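Local coordinates for endoglucanase (Uncultured bacterium, PDB 3X17), which hydrolyses internal beta-1,4-glucosidic bonds of cellulose, as expected of a glycoside hydrolase family 9 endoglucanase, at residues D158-R163 against M236-G241; L195-L200 against L549-A554; V243-A248 against R269-D274; A278-A283 against R340-V345. All coordinates share one frame; numbering follows the deposited sequence.

Contact 1: residues D158-R163 against M236-G241; sequences DDPFYR and MQRPDG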
loop_
_atom_site.group_PDB
_atom_site.type_symbol
_atom_site.label_atom_id
_atom_site.label_comp_id
_atom_site.label_asym_id
_atom_site.label_seq_id
_atom_site.Cartn_x
_atom_site.Cartn_y
_atom_site.Cartn_z
ATOM N N ASP A 158 -32.121 -10.625 -0.822
ATOM C CA ASP A 158 -32.571 -11.623 0.156
ATOM C C ASP A 158 -31.473 -12.648 0.392
ATOM O O ASP A 158 -30.827 -13.114 -0.542
ATOM C CB ASP A 158 -33.807 -12.389 -0.337
ATOM C CG ASP A 158 -35.063 -11.525 -0.422
ATOM O OD1 ASP A 158 -35.081 -10.367 0.068
ATOM O OD2 ASP A 158 -36.020 -11.998 -1.061
ATOM N N ASP A 159 -31.324 -13.073 1.633
ATOM C CA ASP A 159 -30.504 -14.222 1.890
ATOM C C ASP A 159 -31.171 -14.917 3.051
ATOM O O ASP A 159 -32.194 -14.456 3.533
ATOM C CB ASP A 159 -29.019 -13.841 2.152
ATOM C CG ASP A 159 -28.807 -13.000 3.429
ATOM O OD1 ASP A 159 -29.450 -13.279 4.471
ATOM O OD2 ASP A 159 -27.922 -12.110 3.408
ATOM N N PRO A 160 -30.603 -16.022 3.501
ATOM C CA PRO A 160 -31.190 -16.814 4.556
ATOM C C PRO A 160 -31.467 -16.046 5.859
ATOM O O PRO A 160 -32.233 -16.532 6.696
ATOM C CB PRO A 160 -30.120 -17.868 4.804
ATOM C CG PRO A 160 -29.518 -18.054 3.460
ATOM C CD PRO A 160 -29.401 -16.657 2.944
ATOM N N PHE A 161 -30.742 -14.957 6.114
ATOM C CA PHE A 161 -30.875 -14.310 7.420
ATOM C C PHE A 161 -31.777 -13.090 7.329
ATOM O O PHE A 161 -32.502 -12.789 8.264
ATOM C CB PHE A 161 -29.497 -13.953 8.015
ATOM C CG PHE A 161 -28.699 -15.147 8.392
ATOM C CD1 PHE A 161 -28.832 -15.702 9.656
ATOM C CD2 PHE A 161 -28.017 -15.865 7.415
ATOM C CE1 PHE A 161 -28.197 -16.881 9.984
ATOM C CE2 PHE A 161 -27.357 -17.049 7.730
ATOM C CZ PHE A 161 -27.417 -17.540 9.031
ATOM N N TYR A 162 -31.700 -12.387 6.201
ATOM C CA TYR A 162 -32.275 -11.067 6.065
ATOM C C TYR A 162 -32.987 -10.937 4.721
ATOM O O TYR A 162 -32.426 -11.296 3.665
ATOM C CB TYR A 162 -31.181 -10.002 6.123
ATOM C CG TYR A 162 -30.281 -10.088 7.331
ATOM C CD1 TYR A 162 -30.768 -9.811 8.617
ATOM C CD2 TYR A 162 -28.912 -10.291 7.170
ATOM C CE1 TYR A 162 -29.919 -9.873 9.726
ATOM C CE2 TYR A 162 -28.059 -10.347 8.262
ATOM C CZ TYR A 162 -28.563 -10.179 9.538
ATOM O OH TYR A 162 -27.678 -10.197 10.600
ATOM N N ARG A 163 -34.155 -10.302 4.743
ATOM C CA ARG A 163 -34.782 -9.887 3.501
ATOM C C ARG A 163 -34.165 -8.579 3.010
ATOM O O ARG A 163 -33.721 -7.750 3.817
ATOM C CB ARG A 163 -36.303 -9.737 3.702
ATOM C CG ARG A 163 -36.989 -11.046 4.150
ATOM C CD ARG A 163 -37.108 -12.029 2.990
ATOM N NE ARG A 163 -37.441 -13.392 3.421
ATOM C CZ ARG A 163 -38.674 -13.862 3.625
ATOM N NH1 ARG A 163 -39.730 -13.070 3.531
ATOM N NH2 ARG A 163 -38.850 -15.131 3.981
ATOM N N MET A 236 -19.784 -6.950 8.985
ATOM C CA MET A 236 -20.035 -7.443 7.623
ATOM C C MET A 236 -20.158 -8.975 7.560
ATOM O O MET A 236 -20.221 -9.572 6.472
ATOM C CB MET A 236 -18.937 -6.975 6.673
ATOM C CG MET A 236 -18.959 -5.473 6.350
ATOM S SD MET A 236 -20.497 -4.955 5.507
ATOM C CE MET A 236 -20.084 -5.263 3.758
ATOM N N GLN A 237 -20.163 -9.607 8.724
ATOM C CA GLN A 237 -20.249 -11.043 8.781
ATOM C C GLN A 237 -21.640 -11.528 9.183
ATOM O O GLN A 237 -22.204 -11.133 10.191
ATOM C CB GLN A 237 -19.166 -11.671 9.684
ATOM C CG GLN A 237 -19.007 -13.191 9.457
ATOM C CD GLN A 237 -18.032 -13.865 10.441
ATOM O OE1 GLN A 237 -17.858 -13.404 11.579
ATOM N NE2 GLN A 237 -17.406 -14.973 10.007
ATOM N N ARG A 238 -22.089 -12.531 8.459
ATOM C CA ARG A 238 -23.412 -13.085 8.611
ATOM C C ARG A 238 -23.253 -14.264 9.574
ATOM O O ARG A 238 -22.166 -14.849 9.644
ATOM C CB ARG A 238 -23.800 -13.556 7.217
ATOM C CG ARG A 238 -25.213 -13.844 6.977
ATOM C CD ARG A 238 -25.238 -15.004 6.014
ATOM N NE ARG A 238 -25.416 -14.544 4.669
ATOM C CZ ARG A 238 -25.427 -15.336 3.603
ATOM N NH1 ARG A 238 -25.049 -16.612 3.683
ATOM N NH2 ARG A 238 -25.769 -14.815 2.446
ATOM N N PRO A 239 -24.312 -14.620 10.329
ATOM C CA PRO A 239 -24.063 -15.565 11.409
ATOM C C PRO A 239 -23.572 -16.932 10.943
ATOM O O PRO A 239 -23.001 -17.683 11.737
ATOM C CB PRO A 239 -25.443 -15.701 12.080
ATOM C CG PRO A 239 -26.089 -14.381 11.831
ATOM C CD PRO A 239 -25.661 -14.024 10.423
ATOM N N ASP A 240 -23.772 -17.270 9.672
ATOM C CA ASP A 240 -23.239 -18.542 9.209
ATOM C C ASP A 240 -21.729 -18.425 8.911
ATOM O O ASP A 240 -21.065 -19.431 8.678
ATOM C CB ASP A 240 -24.050 -19.123 8.030
ATOM C CG ASP A 240 -24.026 -18.229 6.790
ATOM O OD1 ASP A 240 -23.553 -17.081 6.877
ATOM O OD2 ASP A 240 -24.571 -18.650 5.753
ATOM N N GLY A 241 -21.187 -17.200 8.994
ATOM C CA GLY A 241 -19.740 -16.988 8.802
ATOM C C GLY A 241 -19.395 -16.372 7.478
ATOM O O GLY A 241 -18.292 -15.846 7.302
HETATM O O HOH W 1 -25.102 -10.437 10.425
#
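F161 and R238 lead the meeting of two surface loops of the catalytic domain: an Asx turn closed by D159, and a type I beta turn running from R238 to G241. The R238 side chain can be followed outward. From CB, CG goes anti to the backbone N (chi1 -164°), and the chain then bends at chi2 and chi3. CG passes F161 CD2 at 3.5 Å, and CD also runs against that CD2-CE2 side of the ring. NE finds no hydrogen-bond partner in the model although the contact buries it. At the tip, NH1 donates to D240 OD2 over 2.9 Å, nearly in the guanidinium plane and on the syn lone pair of the carboxylate. NH2 faces D159 across the contact, in a longer salt bridge of 3.6 Å to D159 OD2, while P160 CD lies over one guanidinium face. The guanidinium thus links D159 and D240 in one salt-bridge network. The F161 ring takes P239 CD over one face in a CH-pi contact, 3.8 Å from the ring centroid. D159 also organises its own loop, for its OD1 accepts from the backbone N of both F161 and Y162, and its OD2 is hydrogen-bonded to Y244 OH of strand 243-249. At the edge of the Y162 ring, in its plane, a water lies 2.6 Å from Y162 OH and donates to Q237 O.

Contact 2: residues L195-L200 against L549-A554; sequences LKAYEL and LVFVAA
Two helices of the (alpha/alpha)6 barrel, 184-200 and 543-558, pack here through A197 and F551. Over the two segments they run nearly parallel, with 14° between their axes and a closest approach of 8.8 Å. The phenyl ring of F551 does most of the touching. Its CG is anti to the backbone N (chi1 -174°), and the CD2-CE2-CZ side of the ring lies against the other helix. CD2 sits 3.6 Å from A197 CA, close to the backbone itself, while CE2 passes K196 O at 4.0 Å. The methyl CD1 of L200 comes to the ring edge, near its plane, 3.8 Å from F551 CZ. One turn before L200, A197 CB meets V550 CG1 in looser apolar packing and also approaches F551 CA. The K196 side chain lies alongside F551 with CG near CE2, then bends at chi2, and its NZ forms a salt bridge of 2.7 Å with E199 OE1. Outside the pair, D386 gives that ammonium a second carboxylate and R287 gives E199 a second cation; Y201 meets F551 edge-to-face. The contact thus joins two near-parallel helices through A197 and the F551 ring, in the interior of the (alpha/alpha)6 barrel of a family 9 glycoside hydrolase.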
loop_
_atom_site.group_PDB
_atom_site.type_symbol
_atom_site.label_atom_id
_atom_site.label_comp_id
_atom_site.label_asym_id
_atom_site.label_seq_id
_atom_site.Cartn_x
_atom_site.Cartn_y
_atom_site.Cartn_z
ATOM N N LEU A 195 -0.892 -5.350 9.802
ATOM C CA LEU A 195 -0.601 -6.262 10.896
ATOM C C LEU A 195 0.811 -6.813 10.730
ATOM O O LEU A 195 1.562 -6.942 11.701
ATOM C CB LEU A 195 -1.598 -7.431 10.921
ATOM C CG LEU A 195 -2.912 -7.201 11.678
ATOM C CD1 LEU A 195 -3.838 -8.380 11.403
ATOM C CD2 LEU A 195 -2.691 -7.051 13.190
ATOM N N LYS A 196 1.167 -7.131 9.490
ATOM C CA LYS A 196 2.465 -7.736 9.189
ATOM C C LYS A 196 3.576 -6.723 9.387
ATOM O O LYS A 196 4.674 -7.081 9.796
ATOM C CB LYS A 196 2.462 -8.225 7.734
ATOM C CG LYS A 196 3.471 -9.287 7.432
ATOM C CD LYS A 196 3.302 -10.501 8.347
ATOM C CE LYS A 196 4.646 -11.228 8.450
ATOM N NZ LYS A 196 4.602 -12.233 9.561
ATOM N N ALA A 197 3.328 -5.475 8.977
ATOM C CA ALA A 197 4.238 -4.386 9.285
ATOM C C ALA A 197 4.538 -4.358 10.788
ATOM O O ALA A 197 5.687 -4.163 11.194
ATOM C CB ALA A 197 3.654 -3.049 8.849
ATOM N N TYR A 198 3.489 -4.410 11.597
ATOM C CA TYR A 198 3.684 -4.326 13.018
ATOM C C TYR A 198 4.422 -5.548 13.537
ATOM O O TYR A 198 5.361 -5.423 14.301
ATOM C CB TYR A 198 2.380 -4.151 13.791
ATOM C CG TYR A 198 2.618 -4.299 15.292
ATOM C CD1 TYR A 198 3.128 -3.229 16.045
ATOM C CD2 TYR A 198 2.510 -5.542 15.909
ATOM C CE1 TYR A 198 3.396 -3.370 17.401
ATOM C CE2 TYR A 198 2.841 -5.708 17.255
ATOM C CZ TYR A 198 3.284 -4.625 17.983
ATOM O OH TYR A 198 3.580 -4.795 19.296
ATOM N N GLU A 199 4.024 -6.723 13.075
ATOM C CA GLU A 199 4.625 -7.978 13.514
ATOM C C GLU A 199 6.134 -8.036 13.244
ATOM O O GLU A 199 6.895 -8.504 14.067
ATOM C CB GLU A 199 3.945 -9.153 12.799
ATOM C CG GLU A 199 4.315 -10.518 13.369
ATOM C CD GLU A 199 3.370 -11.594 12.901
ATOM O OE1 GLU A 199 3.050 -11.633 11.685
ATOM O OE2 GLU A 199 2.960 -12.427 13.739
ATOM N N LEU A 200 6.544 -7.619 12.056
ATOM C CA LEU A 200 7.949 -7.634 11.679
ATOM C C LEU A 200 8.720 -6.445 12.249
ATOM O O LEU A 200 9.876 -6.592 12.595
ATOM C CB LEU A 200 8.114 -7.703 10.143
ATOM C CG LEU A 200 7.837 -9.095 9.575
ATOM C CD1 LEU A 200 7.829 -9.079 8.029
ATOM C CD2 LEU A 200 8.859 -10.136 10.161
ATOM N N LEU A 549 2.933 0.743 1.564
ATOM C CA LEU A 549 3.704 1.924 1.940
ATOM C C LEU A 549 4.059 1.920 3.434
ATOM O O LEU A 549 5.199 2.176 3.807
ATOM C CB LEU A 549 2.995 3.236 1.535
ATOM C CG LEU A 549 3.656 4.541 1.998
ATOM C CD1 LEU A 549 5.121 4.675 1.515
ATOM C CD2 LEU A 549 2.823 5.794 1.616
ATOM N N VAL A 550 3.077 1.705 4.282
ATOM C CA VAL A 550 3.332 1.584 5.711
ATOM C C VAL A 550 4.310 0.424 5.981
ATOM O O VAL A 550 5.217 0.575 6.786
ATOM C CB VAL A 550 2.020 1.338 6.520
ATOM C CG1 VAL A 550 2.331 0.822 7.952
ATOM C CG2 VAL A 550 1.190 2.619 6.589
ATOM N N PHE A 551 4.167 -0.700 5.260
ATOM C CA PHE A 551 5.108 -1.822 5.425
ATOM C C PHE A 551 6.560 -1.469 5.096
ATOM O O PHE A 551 7.465 -1.636 5.935
ATOM C CB PHE A 551 4.661 -3.062 4.643
ATOM C CG PHE A 551 5.530 -4.283 4.893
ATOM C CD1 PHE A 551 6.680 -4.502 4.150
ATOM C CD2 PHE A 551 5.208 -5.187 5.897
ATOM C CE1 PHE A 551 7.476 -5.617 4.375
ATOM C CE2 PHE A 551 6.004 -6.291 6.136
ATOM C CZ PHE A 551 7.132 -6.516 5.362
ATOM N N VAL A 552 6.778 -0.908 3.913
ATOM C CA VAL A 552 8.139 -0.650 3.476
ATOM C C VAL A 552 8.765 0.482 4.290
ATOM O O VAL A 552 9.911 0.375 4.736
ATOM C CB VAL A 552 8.243 -0.410 1.943
ATOM C CG1 VAL A 552 9.693 -0.212 1.537
ATOM C CG2 VAL A 552 7.688 -1.610 1.198
ATOM N N ALA A 553 7.941 1.466 4.646
ATOM C CA ALA A 553 8.401 2.590 5.428
ATOM C C ALA A 553 8.807 2.105 6.823
ATOM O O ALA A 553 9.822 2.574 7.391
ATOM C CB ALA A 553 7.318 3.649 5.527
ATOM N N ALA A 554 8.023 1.178 7.373
ATOM C CA ALA A 554 8.316 0.666 8.716
ATOM C C ALA A 554 9.664 -0.087 8.756
ATOM O O ALA A 554 10.420 0.038 9.719
ATOM C CB ALA A 554 7.187 -0.218 9.221
#

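Contact 3: residues V243-A248 against R269-D274; sequences VYHKLA and RITTQD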
loop_
_atom_site.group_PDB
_atom_site.type_symbol
_atom_site.label_atom_id
_atom_site.label_comp_id
_atom_site.label_asym_id
_atom_site.label_seq_id
_atom_site.Cartn_x
_atom_site.Cartn_y
_atom_site.Cartn_z
ATOM N N VAL A 243 -19.245 -13.459 4.561
ATOM C CA VAL A 243 -18.927 -12.038 4.702
ATOM C C VAL A 243 -19.392 -11.252 3.477
ATOM O O VAL A 243 -19.150 -11.671 2.340
ATOM C CB VAL A 243 -17.405 -11.797 4.956
ATOM C CG1 VAL A 243 -17.081 -10.291 5.066
ATOM C CG2 VAL A 243 -16.977 -12.499 6.230
ATOM N N TYR A 244 -20.198 -10.211 3.712
ATOM C CA TYR A 244 -20.712 -9.363 2.631
ATOM C C TYR A 244 -19.574 -8.656 1.925
ATOM O O TYR A 244 -18.504 -8.431 2.503
ATOM C CB TYR A 244 -21.736 -8.329 3.160
ATOM C CG TYR A 244 -22.986 -8.969 3.730
ATOM C CD1 TYR A 244 -23.880 -9.650 2.902
ATOM C CD2 TYR A 244 -23.238 -8.956 5.102
ATOM C CE1 TYR A 244 -25.013 -10.268 3.419
ATOM C CE2 TYR A 244 -24.367 -9.569 5.638
ATOM C CZ TYR A 244 -25.245 -10.235 4.793
ATOM O OH TYR A 244 -26.359 -10.873 5.311
ATOM N N HIS A 245 -19.813 -8.285 0.676
ATOM C CA HIS A 245 -18.730 -7.908 -0.210
ATOM C C HIS A 245 -18.330 -6.459 -0.006
ATOM O O HIS A 245 -17.159 -6.117 -0.046
ATOM C CB HIS A 245 -19.141 -8.125 -1.658
ATOM C CG HIS A 245 -18.140 -7.640 -2.652
ATOM N ND1 HIS A 245 -16.836 -8.104 -2.682
ATOM C CD2 HIS A 245 -18.290 -6.865 -3.754
ATOM C CE1 HIS A 245 -16.221 -7.603 -3.740
ATOM N NE2 HIS A 245 -17.069 -6.818 -4.384
ATOM N N LYS A 246 -19.308 -5.594 0.175
ATOM C CA LYS A 246 -19.036 -4.183 0.194
ATOM C C LYS A 246 -20.325 -3.455 0.561
ATOM O O LYS A 246 -21.406 -4.071 0.654
ATOM C CB LYS A 246 -18.545 -3.719 -1.183
ATOM C CG LYS A 246 -19.626 -3.823 -2.286
ATOM C CD LYS A 246 -19.206 -3.163 -3.577
ATOM C CE LYS A 246 -20.195 -3.522 -4.701
ATOM N NZ LYS A 246 -19.971 -2.691 -5.936
ATOM N N LEU A 247 -20.174 -2.170 0.858
ATOM C CA LEU A 247 -21.256 -1.354 1.336
ATOM C C LEU A 247 -21.150 -0.010 0.664
ATOM O O LEU A 247 -20.144 0.683 0.802
ATOM C CB LEU A 247 -21.162 -1.191 2.848
ATOM C CG LEU A 247 -22.440 -0.724 3.522
ATOM C CD1 LEU A 247 -22.386 -1.138 5.005
ATOM C CD2 LEU A 247 -22.637 0.794 3.346
ATOM N N ALA A 248 -22.174 0.376 -0.076
ATOM C CA ALA A 248 -22.075 1.628 -0.827
ATOM C C ALA A 248 -23.453 2.110 -1.254
ATOM O O ALA A 248 -24.422 1.375 -1.123
ATOM C CB ALA A 248 -21.154 1.465 -2.049
ATOM N N ARG A 269 -23.940 -8.483 -1.725
ATOM C CA ARG A 269 -24.082 -9.891 -1.411
ATOM C C ARG A 269 -22.739 -10.505 -1.017
ATOM O O ARG A 269 -21.682 -9.995 -1.393
ATOM C CB ARG A 269 -24.620 -10.629 -2.633
ATOM C CG ARG A 269 -23.581 -10.735 -3.763
ATOM C CD ARG A 269 -24.157 -11.384 -4.997
ATOM N NE ARG A 269 -25.295 -10.636 -5.504
ATOM C CZ ARG A 269 -26.289 -11.175 -6.201
ATOM N NH1 ARG A 269 -26.265 -12.470 -6.528
ATOM N NH2 ARG A 269 -27.293 -10.405 -6.604
ATOM N N ILE A 270 -22.789 -11.598 -0.258
ATOM C CA ILE A 270 -21.571 -12.259 0.180
ATOM C C ILE A 270 -20.750 -12.800 -0.997
ATOM O O ILE A 270 -21.278 -13.095 -2.076
ATOM C CB ILE A 270 -21.837 -13.395 1.162
ATOM C CG1 ILE A 270 -22.679 -14.495 0.510
ATOM C CG2 ILE A 270 -22.514 -12.870 2.437
ATOM C CD1 ILE A 270 -21.928 -15.806 0.215
ATOM N N THR A 271 -19.494 -13.116 -0.680
ATOM C CA THR A 271 -18.555 -13.678 -1.613
ATOM C C THR A 271 -17.653 -14.595 -0.776
ATOM O O THR A 271 -17.413 -14.317 0.407
ATOM C CB THR A 271 -17.748 -12.514 -2.174
ATOM O OG1 THR A 271 -18.187 -12.182 -3.500
ATOM C CG2 THR A 271 -16.311 -12.742 -2.082
ATOM N N THR A 272 -17.228 -15.722 -1.349
ATOM C CA THR A 272 -16.295 -16.617 -0.665
ATOM C C THR A 272 -14.877 -16.055 -0.563
ATOM O O THR A 272 -14.237 -16.263 0.451
ATOM C CB THR A 272 -16.254 -18.024 -1.304
ATOM O OG1 THR A 272 -16.099 -17.894 -2.725
ATOM C CG2 THR A 272 -17.555 -18.760 -1.015
ATOM N N GLN A 273 -14.384 -15.342 -1.585
ATOM C CA GLN A 273 -13.082 -14.652 -1.443
ATOM C C GLN A 273 -13.047 -13.660 -0.279
ATOM O O GLN A 273 -12.067 -13.591 0.454
ATOM C CB GLN A 273 -12.588 -14.003 -2.760
ATOM C CG GLN A 273 -13.491 -12.923 -3.350
ATOM C CD GLN A 273 -13.056 -11.505 -2.989
ATOM O OE1 GLN A 273 -12.142 -11.304 -2.171
ATOM N NE2 GLN A 273 -13.739 -10.509 -3.564
ATOM N N ASP A 274 -14.114 -12.884 -0.120
ATOM C CA ASP A 274 -14.205 -11.960 0.993
ATOM C C ASP A 274 -14.253 -12.732 2.300
ATOM O O ASP A 274 -13.661 -12.306 3.300
ATOM C CB ASP A 274 -15.424 -11.026 0.874
ATOM C CG ASP A 274 -15.255 -9.970 -0.219
ATOM O OD1 ASP A 274 -14.237 -9.243 -0.190
ATOM O OD2 ASP A 274 -16.170 -9.836 -1.082
#
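H245 and D274 are joined by a His-carboxylate hydrogen bond, a side-chain link between strand 243-249 and the first turn of helix 272-288. H245 CG is anti to the backbone N (chi1 174°), and the ring turns its ND1 edge to the aspartate. ND1 donates to D274 OD2 at 164°, over a modelled 2.5 Å so short that the exact length is uncertain; the acceptor lies near the imidazole plane, while ring and carboxylate planes are 45° apart. D274 CG lies beside its own backbone N (chi1 -72°), from where OD2 meets the imidazole. The remaining ends are also engaged: H245 NE2 bonds to P330 O, and D274 OD1 to T185 OG1. An alanine in place of H245 would probably leave D274 OD2 without its ring N-H partner and P330 O without the bond to NE2. Beside this pair, I270 CG2 touches the Y244 ring, 3.5 Å from CD1, whereas the far end of Y244 reaches D159 through its hydroxyl. Backbone links are weak: T271 N to V243 O is a long 3.4 Å, H245 N to R269 O is bent, and I270 CA makes a CA-H...O contact with V243 O. Strand 243-249 lies between strands 265-271 and 182-183 in a mixed sheet. T185 and V184, at the start of helix 184-200, pack beside the H245-D274 pair, just where the chain passes from strand 265-271 into helix 272-288.

Contact 4: residues A278-A283 against R340-V345; sequences AAAAWA and RFWAAV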
loop_
_atom_site.group_PDB
_atom_site.type_symbol
_atom_site.label_atom_id
_atom_site.label_comp_id
_atom_site.label_asym_id
_atom_site.label_seq_id
_atom_site.Cartn_x
_atom_site.Cartn_y
_atom_site.Cartn_z
ATOM N N ALA A 278 -11.315 -12.325 5.078
ATOM C CA ALA A 278 -11.600 -11.826 6.411
ATOM C C ALA A 278 -11.158 -12.868 7.424
ATOM O O ALA A 278 -10.599 -12.531 8.454
ATOM C CB ALA A 278 -13.088 -11.518 6.558
ATOM N N ALA A 279 -11.380 -14.142 7.112
ATOM C CA ALA A 279 -10.842 -15.217 7.940
ATOM C C ALA A 279 -9.354 -15.046 8.155
ATOM O O ALA A 279 -8.880 -15.153 9.272
ATOM C CB ALA A 279 -11.150 -16.638 7.339
ATOM N N ALA A 280 -8.615 -14.804 7.082
ATOM C CA ALA A 280 -7.158 -14.728 7.175
ATOM C C ALA A 280 -6.748 -13.542 8.064
ATOM O O ALA A 280 -5.943 -13.681 8.992
ATOM C CB ALA A 280 -6.522 -14.622 5.766
ATOM N N ALA A 281 -7.364 -12.397 7.838
ATOM C CA ALA A 281 -6.958 -11.193 8.564
ATOM C C ALA A 281 -7.282 -11.324 10.035
ATOM O O ALA A 281 -6.445 -11.004 10.886
ATOM C CB ALA A 281 -7.608 -9.955 7.972
ATOM N N TRP A 282 -8.469 -11.847 10.331
ATOM C CA TRP A 282 -8.880 -12.106 11.706
ATOM C C TRP A 282 -7.952 -13.115 12.400
ATOM O O TRP A 282 -7.708 -13.000 13.598
ATOM C CB TRP A 282 -10.290 -12.680 11.763
ATOM C CG TRP A 282 -11.373 -11.699 11.517
ATOM C CD1 TRP A 282 -11.390 -10.370 11.869
ATOM C CD2 TRP A 282 -12.627 -11.962 10.874
ATOM N NE1 TRP A 282 -12.557 -9.785 11.432
ATOM C CE2 TRP A 282 -13.357 -10.749 10.870
ATOM C CE3 TRP A 282 -13.183 -13.091 10.260
ATOM C CZ2 TRP A 282 -14.625 -10.642 10.295
ATOM C CZ3 TRP A 282 -14.448 -12.975 9.665
ATOM C CH2 TRP A 282 -15.158 -11.777 9.712
ATOM N N ALA A 283 -7.612 -14.200 11.718
ATOM C CA ALA A 283 -6.701 -15.194 12.323
ATOM C C ALA A 283 -5.316 -14.595 12.583
ATOM O O ALA A 283 -4.689 -14.887 13.598
ATOM C CB ALA A 283 -6.587 -16.431 11.463
ATOM N N ARG A 340 -8.477 -18.719 0.020
ATOM C CA ARG A 340 -8.638 -19.865 0.944
ATOM C C ARG A 340 -7.306 -20.407 1.455
ATOM O O ARG A 340 -7.166 -20.719 2.642
ATOM C CB ARG A 340 -9.443 -21.014 0.327
ATOM C CG ARG A 340 -10.862 -20.669 -0.054
ATOM C CD ARG A 340 -11.538 -21.867 -0.756
ATOM N NE ARG A 340 -12.863 -21.537 -1.268
ATOM C CZ ARG A 340 -14.000 -22.106 -0.871
ATOM N NH1 ARG A 340 -13.999 -23.045 0.058
ATOM N NH2 ARG A 340 -15.147 -21.723 -1.412
ATOM N N PHE A 341 -6.330 -20.549 0.563
ATOM C CA PHE A 341 -4.973 -20.932 0.988
ATOM C C PHE A 341 -4.519 -20.030 2.145
ATOM O O PHE A 341 -4.127 -20.509 3.230
ATOM C CB PHE A 341 -4.012 -20.810 -0.204
ATOM C CG PHE A 341 -2.545 -20.926 0.161
ATOM C CD1 PHE A 341 -1.955 -22.172 0.322
ATOM C CD2 PHE A 341 -1.765 -19.786 0.347
ATOM C CE1 PHE A 341 -0.602 -22.294 0.609
ATOM C CE2 PHE A 341 -0.405 -19.898 0.615
ATOM C CZ PHE A 341 0.161 -21.164 0.803
ATOM N N TRP A 342 -4.618 -18.714 1.930
ATOM C CA TRP A 342 -4.122 -17.746 2.918
ATOM C C TRP A 342 -4.856 -17.892 4.245
ATOM O O TRP A 342 -4.250 -17.920 5.306
ATOM C CB TRP A 342 -4.251 -16.330 2.370
ATOM C CG TRP A 342 -3.930 -15.254 3.361
ATOM C CD1 TRP A 342 -2.906 -15.243 4.260
ATOM C CD2 TRP A 342 -4.519 -13.953 3.407
ATOM N NE1 TRP A 342 -2.874 -14.041 4.930
ATOM C CE2 TRP A 342 -3.856 -13.228 4.422
ATOM C CE3 TRP A 342 -5.605 -13.358 2.746
ATOM C CZ2 TRP A 342 -4.280 -11.954 4.835
ATOM C CZ3 TRP A 342 -6.044 -12.103 3.174
ATOM C CH2 TRP A 342 -5.360 -11.404 4.191
ATOM N N ALA A 343 -6.172 -18.035 4.174
ATOM C CA ALA A 343 -6.963 -18.247 5.380
ATOM C C ALA A 343 -6.565 -19.542 6.088
ATOM O O ALA A 343 -6.373 -19.551 7.307
ATOM C CB ALA A 343 -8.479 -18.224 5.046
ATOM N N ALA A 344 -6.440 -20.631 5.328
ATOM C CA ALA A 344 -5.922 -21.895 5.893
ATOM C C ALA A 344 -4.595 -21.759 6.641
ATOM O O ALA A 344 -4.469 -22.215 7.776
ATOM C CB ALA A 344 -5.845 -23.009 4.826
ATOM N N VAL A 345 -3.616 -21.116 6.022
ATOM C CA VAL A 345 -2.320 -20.879 6.677
ATOM C C VAL A 345 -2.499 -20.152 8.001
ATOM O O VAL A 345 -2.038 -20.630 9.033
ATOM C CB VAL A 345 -1.354 -20.074 5.755
ATOM C CG1 VAL A 345 -0.117 -19.614 6.532
ATOM C CG2 VAL A 345 -0.939 -20.943 4.558
#
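A280 and A343 mark the closest backbone approach, their CA atoms 4.0 Å apart, between helices 272-288 and 337-351 of the (alpha/alpha)6 barrel fold. The segment axes come within 7.8 Å of each other and cross at 25°. Methyl-to-methyl packing carries the contact: A279 CB meets A343 CB at 3.9 Å, and A280 CB meets A343 CB at 4.2 Å. The other part is CH-pi in kind. In W342, chi1 of 173° sets CG anti to the backbone N, and chi2 of 42° turns the indole so that one face lies over A280 CB, although the modelled spacing is too tight to be reliable. Polar bonding plays little part, W342 NE1 making a weak hydrogen bond to E346 OE2 on its own helix. A leucine at W342 would probably lose the broad flat cover over A280 CB and leave E346 OE2 without its weak indole partner. On the flanks, A279 also touches A307 of helix 294-312, while P379 packs on W342. With no hydrogen bond or salt bridge across the segments, apolar packing holds the two helices, and alanine methyls at the facing positions permit their backbones to come so close.

Contacts 2, 3 and 4 are buried, whereas contact 1 lies on the surface, its centre about 31 Å from the centre of the chain. The chemistry changes accordingly: contact 1 combines charges, a proline-ring contact and a bridging water; contact 3 combines weak strand bonds with one short His-carboxylate bond; contacts 2 and 4 are apolar pairings of barrel helices. Contacts 3 and 4 share helix 272-288, and V243 CG2 of contact 3 packs on A278 and W282 of contact 4. Contact 1 joins contact 3 through D159 and Y244, and M236 O pairs with Y244 N. L195 of contact 2 touches A281 O, linking the two helix pairings.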